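Local coordinates for CalU16 (Micromonospora echinospora, PDB 4FPW), which probably confers self-resistance to an enediyne antibiotic by a self-sacrifice mechanism, as a member of the AHA1 family with a Bet v 1-like fold, at residues A[37-42]-A[133-138]; A[73-76]-A[80-83]; A[128-133]-A[160-165]. All coordinates share one frame; numbering follows the deposited sequence.

From the N terminus, strands 7-15 and 20-29 lead into helix 33-41, the first partner of contact 1. Contact 2 follows, closing the short turn between strands 70-77 and 81-86 of the antiparallel sheet, and so lies nested inside the long loop that contact 1 closes when helix 118-138 comes back to helix 33-41. Trp37, on helix 33-41, packs against Cys76 and Leu82 and thereby joins the two contacts. Contact 3 opens on helix 118-138 and closes on helix 161-177, past an unmodelled stretch. Its segments alternate with those of contact 1, sharing Asp133, so one long helix is tied both to helix 33-41 and to the C-terminal helix 161-177.

Contact 1: residues A[37-42]-A[133-138]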
loop_
_atom_site.group_PDB
_atom_site.type_symbol
_atom_site.label_atom_id
_atom_site.label_comp_id
_atom_site.label_asym_id
_atom_site.label_seq_id
_atom_site.Cartn_x
_atom_site.Cartn_y
_atom_site.Cartn_z
ATOM N N TRP A 37 -6.437 6.677 -9.549
ATOM C CA TRP A 37 -6.678 7.494 -8.345
ATOM C C TRP A 37 -8.060 7.258 -7.726
ATOM O O TRP A 37 -8.176 6.905 -6.554
ATOM C CB TRP A 37 -6.525 8.982 -8.653
ATOM C CG TRP A 37 -6.739 9.850 -7.462
ATOM C CD1 TRP A 37 -7.805 10.672 -7.225
ATOM C CD2 TRP A 37 -5.874 9.970 -6.329
ATOM N NE1 TRP A 37 -7.656 11.292 -6.008
ATOM C CE2 TRP A 37 -6.474 10.884 -5.442
ATOM C CE3 TRP A 37 -4.646 9.391 -5.975
ATOM C CZ2 TRP A 37 -5.885 11.242 -4.231
ATOM C CZ3 TRP A 37 -4.063 9.747 -4.769
ATOM C CH2 TRP A 37 -4.682 10.667 -3.915
ATOM N N SER A 38 -9.107 7.474 -8.503
ATOM C CA SER A 38 -10.447 7.077 -8.081
ATOM C C SER A 38 -10.546 5.651 -7.496
ATOM O O SER A 38 -11.230 5.432 -6.493
ATOM C CB SER A 38 -11.407 7.197 -9.250
ATOM O OG SER A 38 -12.120 8.410 -9.158
ATOM N N ALA A 39 -9.874 4.690 -8.128
ATOM C CA ALA A 39 -9.975 3.277 -7.738
ATOM C C ALA A 39 -9.277 3.003 -6.433
ATOM O O ALA A 39 -9.563 2.007 -5.774
ATOM C CB ALA A 39 -9.368 2.394 -8.806
ATOM N N CYS A 40 -8.339 3.882 -6.096
ATOM C CA CYS A 40 -7.502 3.775 -4.918
ATOM C C CYS A 40 -7.925 4.749 -3.815
ATOM O O CYS A 40 -7.317 4.772 -2.747
ATOM C CB CYS A 40 -6.050 4.065 -5.294
ATOM S SG CYS A 40 -5.050 2.607 -5.618
ATOM N N THR A 41 -8.942 5.566 -4.081
ATOM C CA THR A 41 -9.341 6.620 -3.143
ATOM C C THR A 41 -10.860 6.803 -2.971
ATOM O O THR A 41 -11.285 7.268 -1.932
ATOM C CB THR A 41 -8.672 7.959 -3.510
ATOM O OG1 THR A 41 -9.172 8.432 -4.759
ATOM C CG2 THR A 41 -7.150 7.787 -3.620
ATOM N N ASP A 42 -11.674 6.446 -3.960
ATOM C CA ASP A 42 -13.135 6.503 -3.827
ATOM C C ASP A 42 -13.626 5.246 -3.077
ATOM O O ASP A 42 -13.492 4.123 -3.588
ATOM C CB ASP A 42 -13.768 6.589 -5.224
ATOM C CG ASP A 42 -15.287 6.782 -5.201
ATOM O OD1 ASP A 42 -15.911 6.857 -4.112
ATOM O OD2 ASP A 42 -15.873 6.844 -6.310
ATOM N N ASP A 133 -3.291 -7.342 -6.212
ATOM C CA ASP A 133 -3.902 -8.319 -7.140
ATOM C C ASP A 133 -5.336 -7.957 -7.433
ATOM O O ASP A 133 -5.747 -7.955 -8.594
ATOM C CB ASP A 133 -3.895 -9.750 -6.588
ATOM C CG ASP A 133 -2.532 -10.380 -6.610
ATOM O OD1 ASP A 133 -1.566 -9.747 -7.092
ATOM O OD2 ASP A 133 -2.419 -11.530 -6.153
ATOM N N PHE A 134 -6.101 -7.654 -6.389
ATOM C CA PHE A 134 -7.519 -7.380 -6.568
ATOM C C PHE A 134 -7.755 -6.000 -7.190
ATOM O O PHE A 134 -8.713 -5.815 -7.940
ATOM C CB PHE A 134 -8.298 -7.645 -5.277
ATOM C CG PHE A 134 -8.391 -9.117 -4.958
ATOM C CD1 PHE A 134 -9.511 -9.856 -5.318
ATOM C CD2 PHE A 134 -7.316 -9.791 -4.367
ATOM C CE1 PHE A 134 -9.571 -11.222 -5.064
ATOM C CE2 PHE A 134 -7.375 -11.150 -4.107
ATOM C CZ PHE A 134 -8.502 -11.867 -4.458
ATOM N N LEU A 135 -6.861 -5.050 -6.939
ATOM C CA LEU A 135 -6.857 -3.823 -7.724
ATOM C C LEU A 135 -6.686 -4.181 -9.206
ATOM O O LEU A 135 -7.512 -3.820 -10.035
ATOM C CB LEU A 135 -5.750 -2.876 -7.260
ATOM C CG LEU A 135 -5.513 -1.643 -8.134
ATOM C CD1 LEU A 135 -6.777 -0.809 -8.307
ATOM C CD2 LEU A 135 -4.394 -0.806 -7.542
ATOM N N GLY A 136 -5.627 -4.923 -9.514
ATOM C CA GLY A 136 -5.380 -5.407 -10.856
ATOM C C GLY A 136 -6.613 -6.040 -11.449
ATOM O O GLY A 136 -7.058 -5.621 -12.517
HETATM N N MSE A 137 -7.177 -7.043 -10.765
HETATM C CA MSE A 137 -8.433 -7.665 -11.209
HETATM C C MSE A 137 -9.513 -6.617 -11.427
HETATM O O MSE A 137 -10.274 -6.688 -12.395
HETATM C CB MSE A 137 -8.962 -8.646 -10.176
HETATM C CG MSE A 137 -8.165 -9.929 -10.029
HETATM SE SE MSE A 137 -9.110 -11.183 -9.138
HETATM C CE MSE A 137 -7.757 -12.023 -8.309
ATOM N N PHE A 138 -9.587 -5.654 -10.513
ATOM C CA PHE A 138 -10.641 -4.643 -10.545
ATOM C C PHE A 138 -10.489 -3.757 -11.772
ATOM O O PHE A 138 -11.459 -3.529 -12.498
ATOM C CB PHE A 138 -10.617 -3.810 -9.270
ATOM C CG PHE A 138 -11.525 -2.620 -9.298
ATOM C CD1 PHE A 138 -12.867 -2.765 -9.586
ATOM C CD2 PHE A 138 -11.039 -1.355 -8.999
ATOM C CE1 PHE A 138 -13.711 -1.668 -9.594
ATOM C CE2 PHE A 138 -11.875 -0.256 -9.006
ATOM C CZ PHE A 138 -13.216 -0.412 -9.304
#
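Ala39 meets Phe138 edge-on: its CB lies in the plane of the ring, 3.7 Å from Phe138 CE2, so the methyl abuts the rim and not a face. Leu135 comes in alongside, with one methyl on each of two successive residues. Its CD1 reaches Ala39 CB at 4.1 Å, while CD2 of Leu135 lies 4.0 Å from Cys40 SG. Both Leu135 and Phe138 have CG anti to the backbone N (chi1 172° and 171°), which sends the two side chains together across the gap. The axes of the two short helical segments stay 11.4 Å apart at their closest, at 132° between their directions, and the nearest CA atoms, of Ala39 and Leu135, are 7.8 Å apart. In this Bet v 1-like fold, segment 37-42 lies at the end of the first short helix, 33-41, and 133-138 ends the long helix 118-138. Trp49 of helix 43-49 fills in beside them, its ring meeting that of Phe138 and its NE1 donating to Ala39 O. Within segment 37-42, Thr41 OG1 donates to Trp37 O, and Cys40 N reaches that oxygen from the opposite face.

Contact 2: residues A[73-76]-A[80-83]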
loop_
_atom_site.group_PDB
_atom_site.type_symbol
_atom_site.label_atom_id
_atom_site.label_comp_id
_atom_site.label_asym_id
_atom_site.label_seq_id
_atom_site.Cartn_x
_atom_site.Cartn_y
_atom_site.Cartn_z
ATOM N N ILE A 73 -4.912 10.786 7.789
ATOM C CA ILE A 73 -4.691 11.119 6.428
ATOM C C ILE A 73 -3.782 12.321 6.476
ATOM O O ILE A 73 -4.236 13.471 6.508
ATOM C CB ILE A 73 -6.038 11.392 5.730
ATOM C CG1 ILE A 73 -6.905 10.120 5.795
ATOM C CG2 ILE A 73 -5.835 11.844 4.290
ATOM C CD1 ILE A 73 -8.281 10.260 5.172
ATOM N N LEU A 74 -2.482 12.037 6.489
ATOM C CA LEU A 74 -1.456 13.082 6.554
ATOM C C LEU A 74 -1.476 13.934 5.274
ATOM O O LEU A 74 -1.790 15.130 5.333
ATOM C CB LEU A 74 -0.062 12.469 6.810
ATOM C CG LEU A 74 0.031 11.411 7.924
ATOM C CD1 LEU A 74 1.425 10.805 8.057
ATOM C CD2 LEU A 74 -0.433 11.988 9.256
ATOM N N ARG A 75 -1.201 13.314 4.120
ATOM C CA ARG A 75 -1.117 14.040 2.830
ATOM C C ARG A 75 -2.056 13.478 1.756
ATOM O O ARG A 75 -2.181 12.257 1.598
ATOM C CB ARG A 75 0.315 13.989 2.297
ATOM C CG ARG A 75 0.668 15.110 1.333
ATOM C CD ARG A 75 0.948 16.390 2.094
ATOM N NE ARG A 75 1.491 17.414 1.222
ATOM C CZ ARG A 75 1.492 18.715 1.483
ATOM N NH1 ARG A 75 0.973 19.182 2.616
ATOM N NH2 ARG A 75 2.012 19.554 0.600
ATOM N N CYS A 76 -2.700 14.379 1.016
ATOM C CA CYS A 76 -3.567 14.001 -0.098
ATOM C C CYS A 76 -3.404 15.017 -1.222
ATOM O O CYS A 76 -3.903 16.154 -1.131
ATOM C CB CYS A 76 -5.031 13.909 0.341
ATOM S SG CYS A 76 -6.050 12.814 -0.690
ATOM N N ARG A 80 -2.250 12.240 -7.544
ATOM C CA ARG A 80 -0.887 11.692 -7.530
ATOM C C ARG A 80 -0.518 11.009 -6.227
ATOM O O ARG A 80 -0.157 9.832 -6.202
ATOM C CB ARG A 80 0.145 12.798 -7.762
ATOM C CG ARG A 80 0.202 13.357 -9.173
ATOM C CD ARG A 80 1.258 14.455 -9.280
ATOM N NE ARG A 80 2.622 13.921 -9.406
ATOM C CZ ARG A 80 3.246 13.641 -10.559
ATOM N NH1 ARG A 80 2.646 13.827 -11.730
ATOM N NH2 ARG A 80 4.492 13.164 -10.542
ATOM N N ARG A 81 -0.585 11.752 -5.133
ATOM C CA ARG A 81 0.041 11.291 -3.905
ATOM C C ARG A 81 -0.946 11.146 -2.759
ATOM O O ARG A 81 -1.972 11.827 -2.697
ATOM C CB ARG A 81 1.182 12.238 -3.534
ATOM C CG ARG A 81 1.644 12.124 -2.093
ATOM C CD ARG A 81 2.863 12.987 -1.824
ATOM N NE ARG A 81 3.559 12.534 -0.629
ATOM C CZ ARG A 81 4.517 13.212 -0.006
ATOM N NH1 ARG A 81 4.922 14.396 -0.462
ATOM N NH2 ARG A 81 5.077 12.698 1.083
ATOM N N LEU A 82 -0.611 10.245 -1.849
ATOM C CA LEU A 82 -1.486 9.888 -0.757
ATOM C C LEU A 82 -0.560 9.359 0.310
ATOM O O LEU A 82 0.195 8.416 0.037
ATOM C CB LEU A 82 -2.461 8.786 -1.217
ATOM C CG LEU A 82 -3.853 8.561 -0.589
ATOM C CD1 LEU A 82 -3.936 7.248 0.175
ATOM C CD2 LEU A 82 -4.303 9.729 0.284
ATOM N N THR A 83 -0.551 10.014 1.477
ATOM C CA THR A 83 0.149 9.500 2.646
ATOM C C THR A 83 -0.823 9.406 3.830
ATOM O O THR A 83 -1.654 10.286 4.060
ATOM C CB THR A 83 1.351 10.370 3.041
ATOM O OG1 THR A 83 2.102 10.710 1.872
ATOM C CG2 THR A 83 2.258 9.627 4.045
#
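A tight beta hairpin between strands 70-77 and 81-86 of the antiparallel sheet brings Arg75 against Thr83 and Cys76 against Leu82, and a bulge interrupts it on each strand. A classic bulge sets two residues, Leu74 and Arg75, against the single Thr83; a second one places Arg80 and Arg81 opposite Glu77 near the turn. Arg75 and Thr83 form the hydrogen-bonded pair. Thr83 N donates to Arg75 O over 2.8 Å in a nearly straight bond (169°), and the return bond from Arg75 N to Thr83 O is longer at 3.1 Å and more bent (154°). Arg75 O also receives a CA-H...O contact from Leu82, its CA 3.4 Å away.

On one side of the sheet, Arg75 CB packs on Thr83 CB at 3.8 Å. Arg75 CG lies over one face of the Arg81 guanidinium, offset toward the rim; beyond it the chain bends at chi2 and its NE pairs with Glu77. The two arginines face like charge, with Arg75 NE 4.9 Å from Arg81 NH1, and each has its own carboxylate, that of Arg81 belonging to Glu97. These counter-charges probably offset the repulsion.

Cys76 and Leu82, the non-hydrogen-bonded pair, point to the other side, where Trp37 of helix 33-41 packs on both. Cys76 SG and Leu82 CG are both anti to the backbone N of their own residues. The Leu82 chi2 of -112° then turns CD2 toward the neighbouring strand, where Leu82 CD2 touches Arg75 O at 3.6 Å. That same methyl, Leu82 CD2, lies 3.7 Å from Cys76 SG.

Contact 3: residues A[128-133]-A[160-165]; sequences WEMALD and PEMMRI
Met130 reaches from segment 128-133 of helix 118-138 to Met162 and Ile165 on the start of helix 161-177, and apolar contacts carry most of the meeting. All the methionines here are modelled as selenomethionine. The chains of Met130 and Met162 run by one another in opposing senses, bringing Met130 SE to 3.8 Å from Met162 CE. Met162 turns at both chi2 and chi3 (-65° and -60°), a doubled-back shape that returns its methyl toward Met130. Ile165 comes across the end of Met130 at a slant: its CG2 lies 4.0 Å from Met130 SE and equally 4.0 Å from Met130 CE.

A second kind of contact is methyl against backbone. Met130 CE rests on the carbonyl group of Ile165, 3.5 Å from Ile165 O and 3.6 Å from Ile165 C. In Ile165 the CG2 branch stands beside the carbonyl carbon, anti to the backbone N, and that is why methyl and carbonyl meet the same end of Met130. The main chains themselves stay well apart, the CA atoms of Met130 and Ile165 being 8.5 Å from each other, so the gap is spanned by side chains, chiefly that of Met130. In the fold this joins the outer surface of the long helix 118-138, whose other side packs through Trp128 and Leu132 on strand 20-29, to the first turns of the C-terminal helix 161-177.

Polar ties between the two helices lie farther along helix 161-177, where Arg169 forms a salt bridge with Asp133 OD1 and Trp173 NE1 donates to Glu129 OE1. The other oxygen of that carboxylate, OE2, pairs with Arg8 near the N terminus.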
loop_
_atom_site.group_PDB
_atom_site.type_symbol
_atom_site.label_atom_id
_atom_site.label_comp_id
_atom_site.label_asym_id
_atom_site.label_seq_id
_atom_site.Cartn_x
_atom_site.Cartn_y
_atom_site.Cartn_z
ATOM N N TRP A 128 0.228 -6.005 0.926
ATOM C CA TRP A 128 -0.162 -5.100 -0.157
ATOM C C TRP A 128 -0.175 -5.778 -1.511
ATOM O O TRP A 128 -1.019 -5.475 -2.353
ATOM C CB TRP A 128 0.730 -3.867 -0.210
ATOM C CG TRP A 128 0.391 -2.944 0.876
ATOM C CD1 TRP A 128 1.121 -2.701 1.986
ATOM C CD2 TRP A 128 -0.809 -2.172 1.001
ATOM N NE1 TRP A 128 0.470 -1.815 2.787
ATOM C CE2 TRP A 128 -0.716 -1.463 2.207
ATOM C CE3 TRP A 128 -1.936 -1.984 0.189
ATOM C CZ2 TRP A 128 -1.712 -0.577 2.645
ATOM C CZ3 TRP A 128 -2.933 -1.107 0.623
ATOM C CH2 TRP A 128 -2.807 -0.413 1.841
ATOM N N GLU A 129 0.760 -6.688 -1.733
ATOM C CA GLU A 129 0.825 -7.369 -3.023
ATOM C C GLU A 129 -0.439 -8.163 -3.267
ATOM O O GLU A 129 -0.985 -8.114 -4.368
ATOM C CB GLU A 129 2.029 -8.285 -3.097
ATOM C CG GLU A 129 3.268 -7.609 -3.642
ATOM C CD GLU A 129 4.419 -8.579 -3.739
ATOM O OE1 GLU A 129 5.097 -8.815 -2.723
ATOM O OE2 GLU A 129 4.635 -9.143 -4.817
HETATM N N MSE A 130 -0.909 -8.874 -2.239
HETATM C CA MSE A 130 -2.157 -9.644 -2.328
HETATM C C MSE A 130 -3.277 -8.706 -2.667
HETATM O O MSE A 130 -4.118 -8.990 -3.526
HETATM C CB MSE A 130 -2.521 -10.307 -1.005
HETATM C CG MSE A 130 -1.487 -11.314 -0.497
HETATM SE SE MSE A 130 -1.298 -12.879 -1.705
HETATM C CE MSE A 130 0.370 -13.373 -0.867
ATOM N N ALA A 131 -3.299 -7.565 -1.993
ATOM C CA ALA A 131 -4.342 -6.574 -2.202
ATOM C C ALA A 131 -4.276 -5.938 -3.586
ATOM O O ALA A 131 -5.313 -5.704 -4.217
ATOM C CB ALA A 131 -4.264 -5.495 -1.134
ATOM N N LEU A 132 -3.066 -5.631 -4.045
ATOM C CA LEU A 132 -2.895 -5.051 -5.372
ATOM C C LEU A 132 -3.312 -6.031 -6.484
ATOM O O LEU A 132 -3.696 -5.588 -7.563
ATOM C CB LEU A 132 -1.470 -4.529 -5.563
ATOM C CG LEU A 132 -1.220 -3.248 -4.749
ATOM C CD1 LEU A 132 0.259 -2.931 -4.681
ATOM C CD2 LEU A 132 -1.997 -2.047 -5.286
ATOM N N ASP A 133 -3.291 -7.342 -6.212
ATOM C CA ASP A 133 -3.902 -8.319 -7.140
ATOM C C ASP A 133 -5.336 -7.957 -7.433
ATOM O O ASP A 133 -5.747 -7.955 -8.594
ATOM C CB ASP A 133 -3.895 -9.750 -6.588
ATOM C CG ASP A 133 -2.532 -10.380 -6.610
ATOM O OD1 ASP A 133 -1.566 -9.747 -7.092
ATOM O OD2 ASP A 133 -2.419 -11.530 -6.153
ATOM N N PRO A 160 -5.282 -22.208 -0.421
ATOM C CA PRO A 160 -4.191 -23.181 -0.610
ATOM C C PRO A 160 -3.238 -22.701 -1.715
ATOM O O PRO A 160 -2.019 -22.630 -1.515
ATOM C CB PRO A 160 -4.919 -24.470 -1.024
ATOM C CG PRO A 160 -6.316 -24.051 -1.391
ATOM C CD PRO A 160 -6.425 -22.545 -1.287
ATOM N N GLU A 161 -3.810 -22.382 -2.871
ATOM C CA GLU A 161 -3.124 -21.617 -3.916
ATOM C C GLU A 161 -2.636 -20.256 -3.397
ATOM O O GLU A 161 -1.579 -19.776 -3.812
ATOM C CB GLU A 161 -4.057 -21.418 -5.128
ATOM C CG GLU A 161 -4.508 -22.726 -5.786
ATOM C CD GLU A 161 -5.355 -22.522 -7.043
ATOM O OE1 GLU A 161 -6.341 -21.748 -7.003
ATOM O OE2 GLU A 161 -5.045 -23.152 -8.079
HETATM N N MSE A 162 -3.396 -19.643 -2.492
HETATM C CA MSE A 162 -3.049 -18.312 -1.986
HETATM C C MSE A 162 -1.928 -18.373 -0.978
HETATM O O MSE A 162 -1.096 -17.476 -0.932
HETATM C CB MSE A 162 -4.269 -17.609 -1.376
HETATM C CG MSE A 162 -5.413 -17.475 -2.388
HETATM SE SE MSE A 162 -4.861 -16.296 -3.883
HETATM C CE MSE A 162 -4.517 -14.732 -2.716
HETATM N N MSE A 163 -1.889 -19.422 -0.160
HETATM C CA MSE A 163 -0.783 -19.618 0.766
HETATM C C MSE A 163 0.526 -19.731 0.030
HETATM O O MSE A 163 1.526 -19.150 0.470
HETATM C CB MSE A 163 -0.989 -20.866 1.609
HETATM C CG MSE A 163 -1.827 -20.554 2.845
HETATM SE SE MSE A 163 -2.128 -22.207 3.882
HETATM C CE MSE A 163 -0.481 -22.194 4.964
ATOM N N ARG A 164 0.534 -20.460 -1.092
ATOM C CA ARG A 164 1.736 -20.625 -1.900
ATOM C C ARG A 164 2.217 -19.282 -2.426
ATOM O O ARG A 164 3.394 -18.957 -2.310
ATOM C CB ARG A 164 1.475 -21.579 -3.058
ATOM C CG ARG A 164 2.710 -21.891 -3.885
ATOM C CD ARG A 164 2.375 -22.608 -5.192
ATOM N NE ARG A 164 1.643 -21.802 -6.186
ATOM C CZ ARG A 164 2.072 -20.662 -6.740
ATOM N NH1 ARG A 164 3.224 -20.104 -6.382
ATOM N NH2 ARG A 164 1.324 -20.044 -7.650
ATOM N N ILE A 165 1.304 -18.497 -2.993
ATOM C CA ILE A 165 1.612 -17.139 -3.435
ATOM C C ILE A 165 2.044 -16.232 -2.262
ATOM O O ILE A 165 2.863 -15.327 -2.436
ATOM C CB ILE A 165 0.416 -16.515 -4.174
ATOM C CG1 ILE A 165 0.138 -17.289 -5.474
ATOM C CG2 ILE A 165 0.677 -15.053 -4.476
ATOM C CD1 ILE A 165 -1.201 -16.995 -6.107
#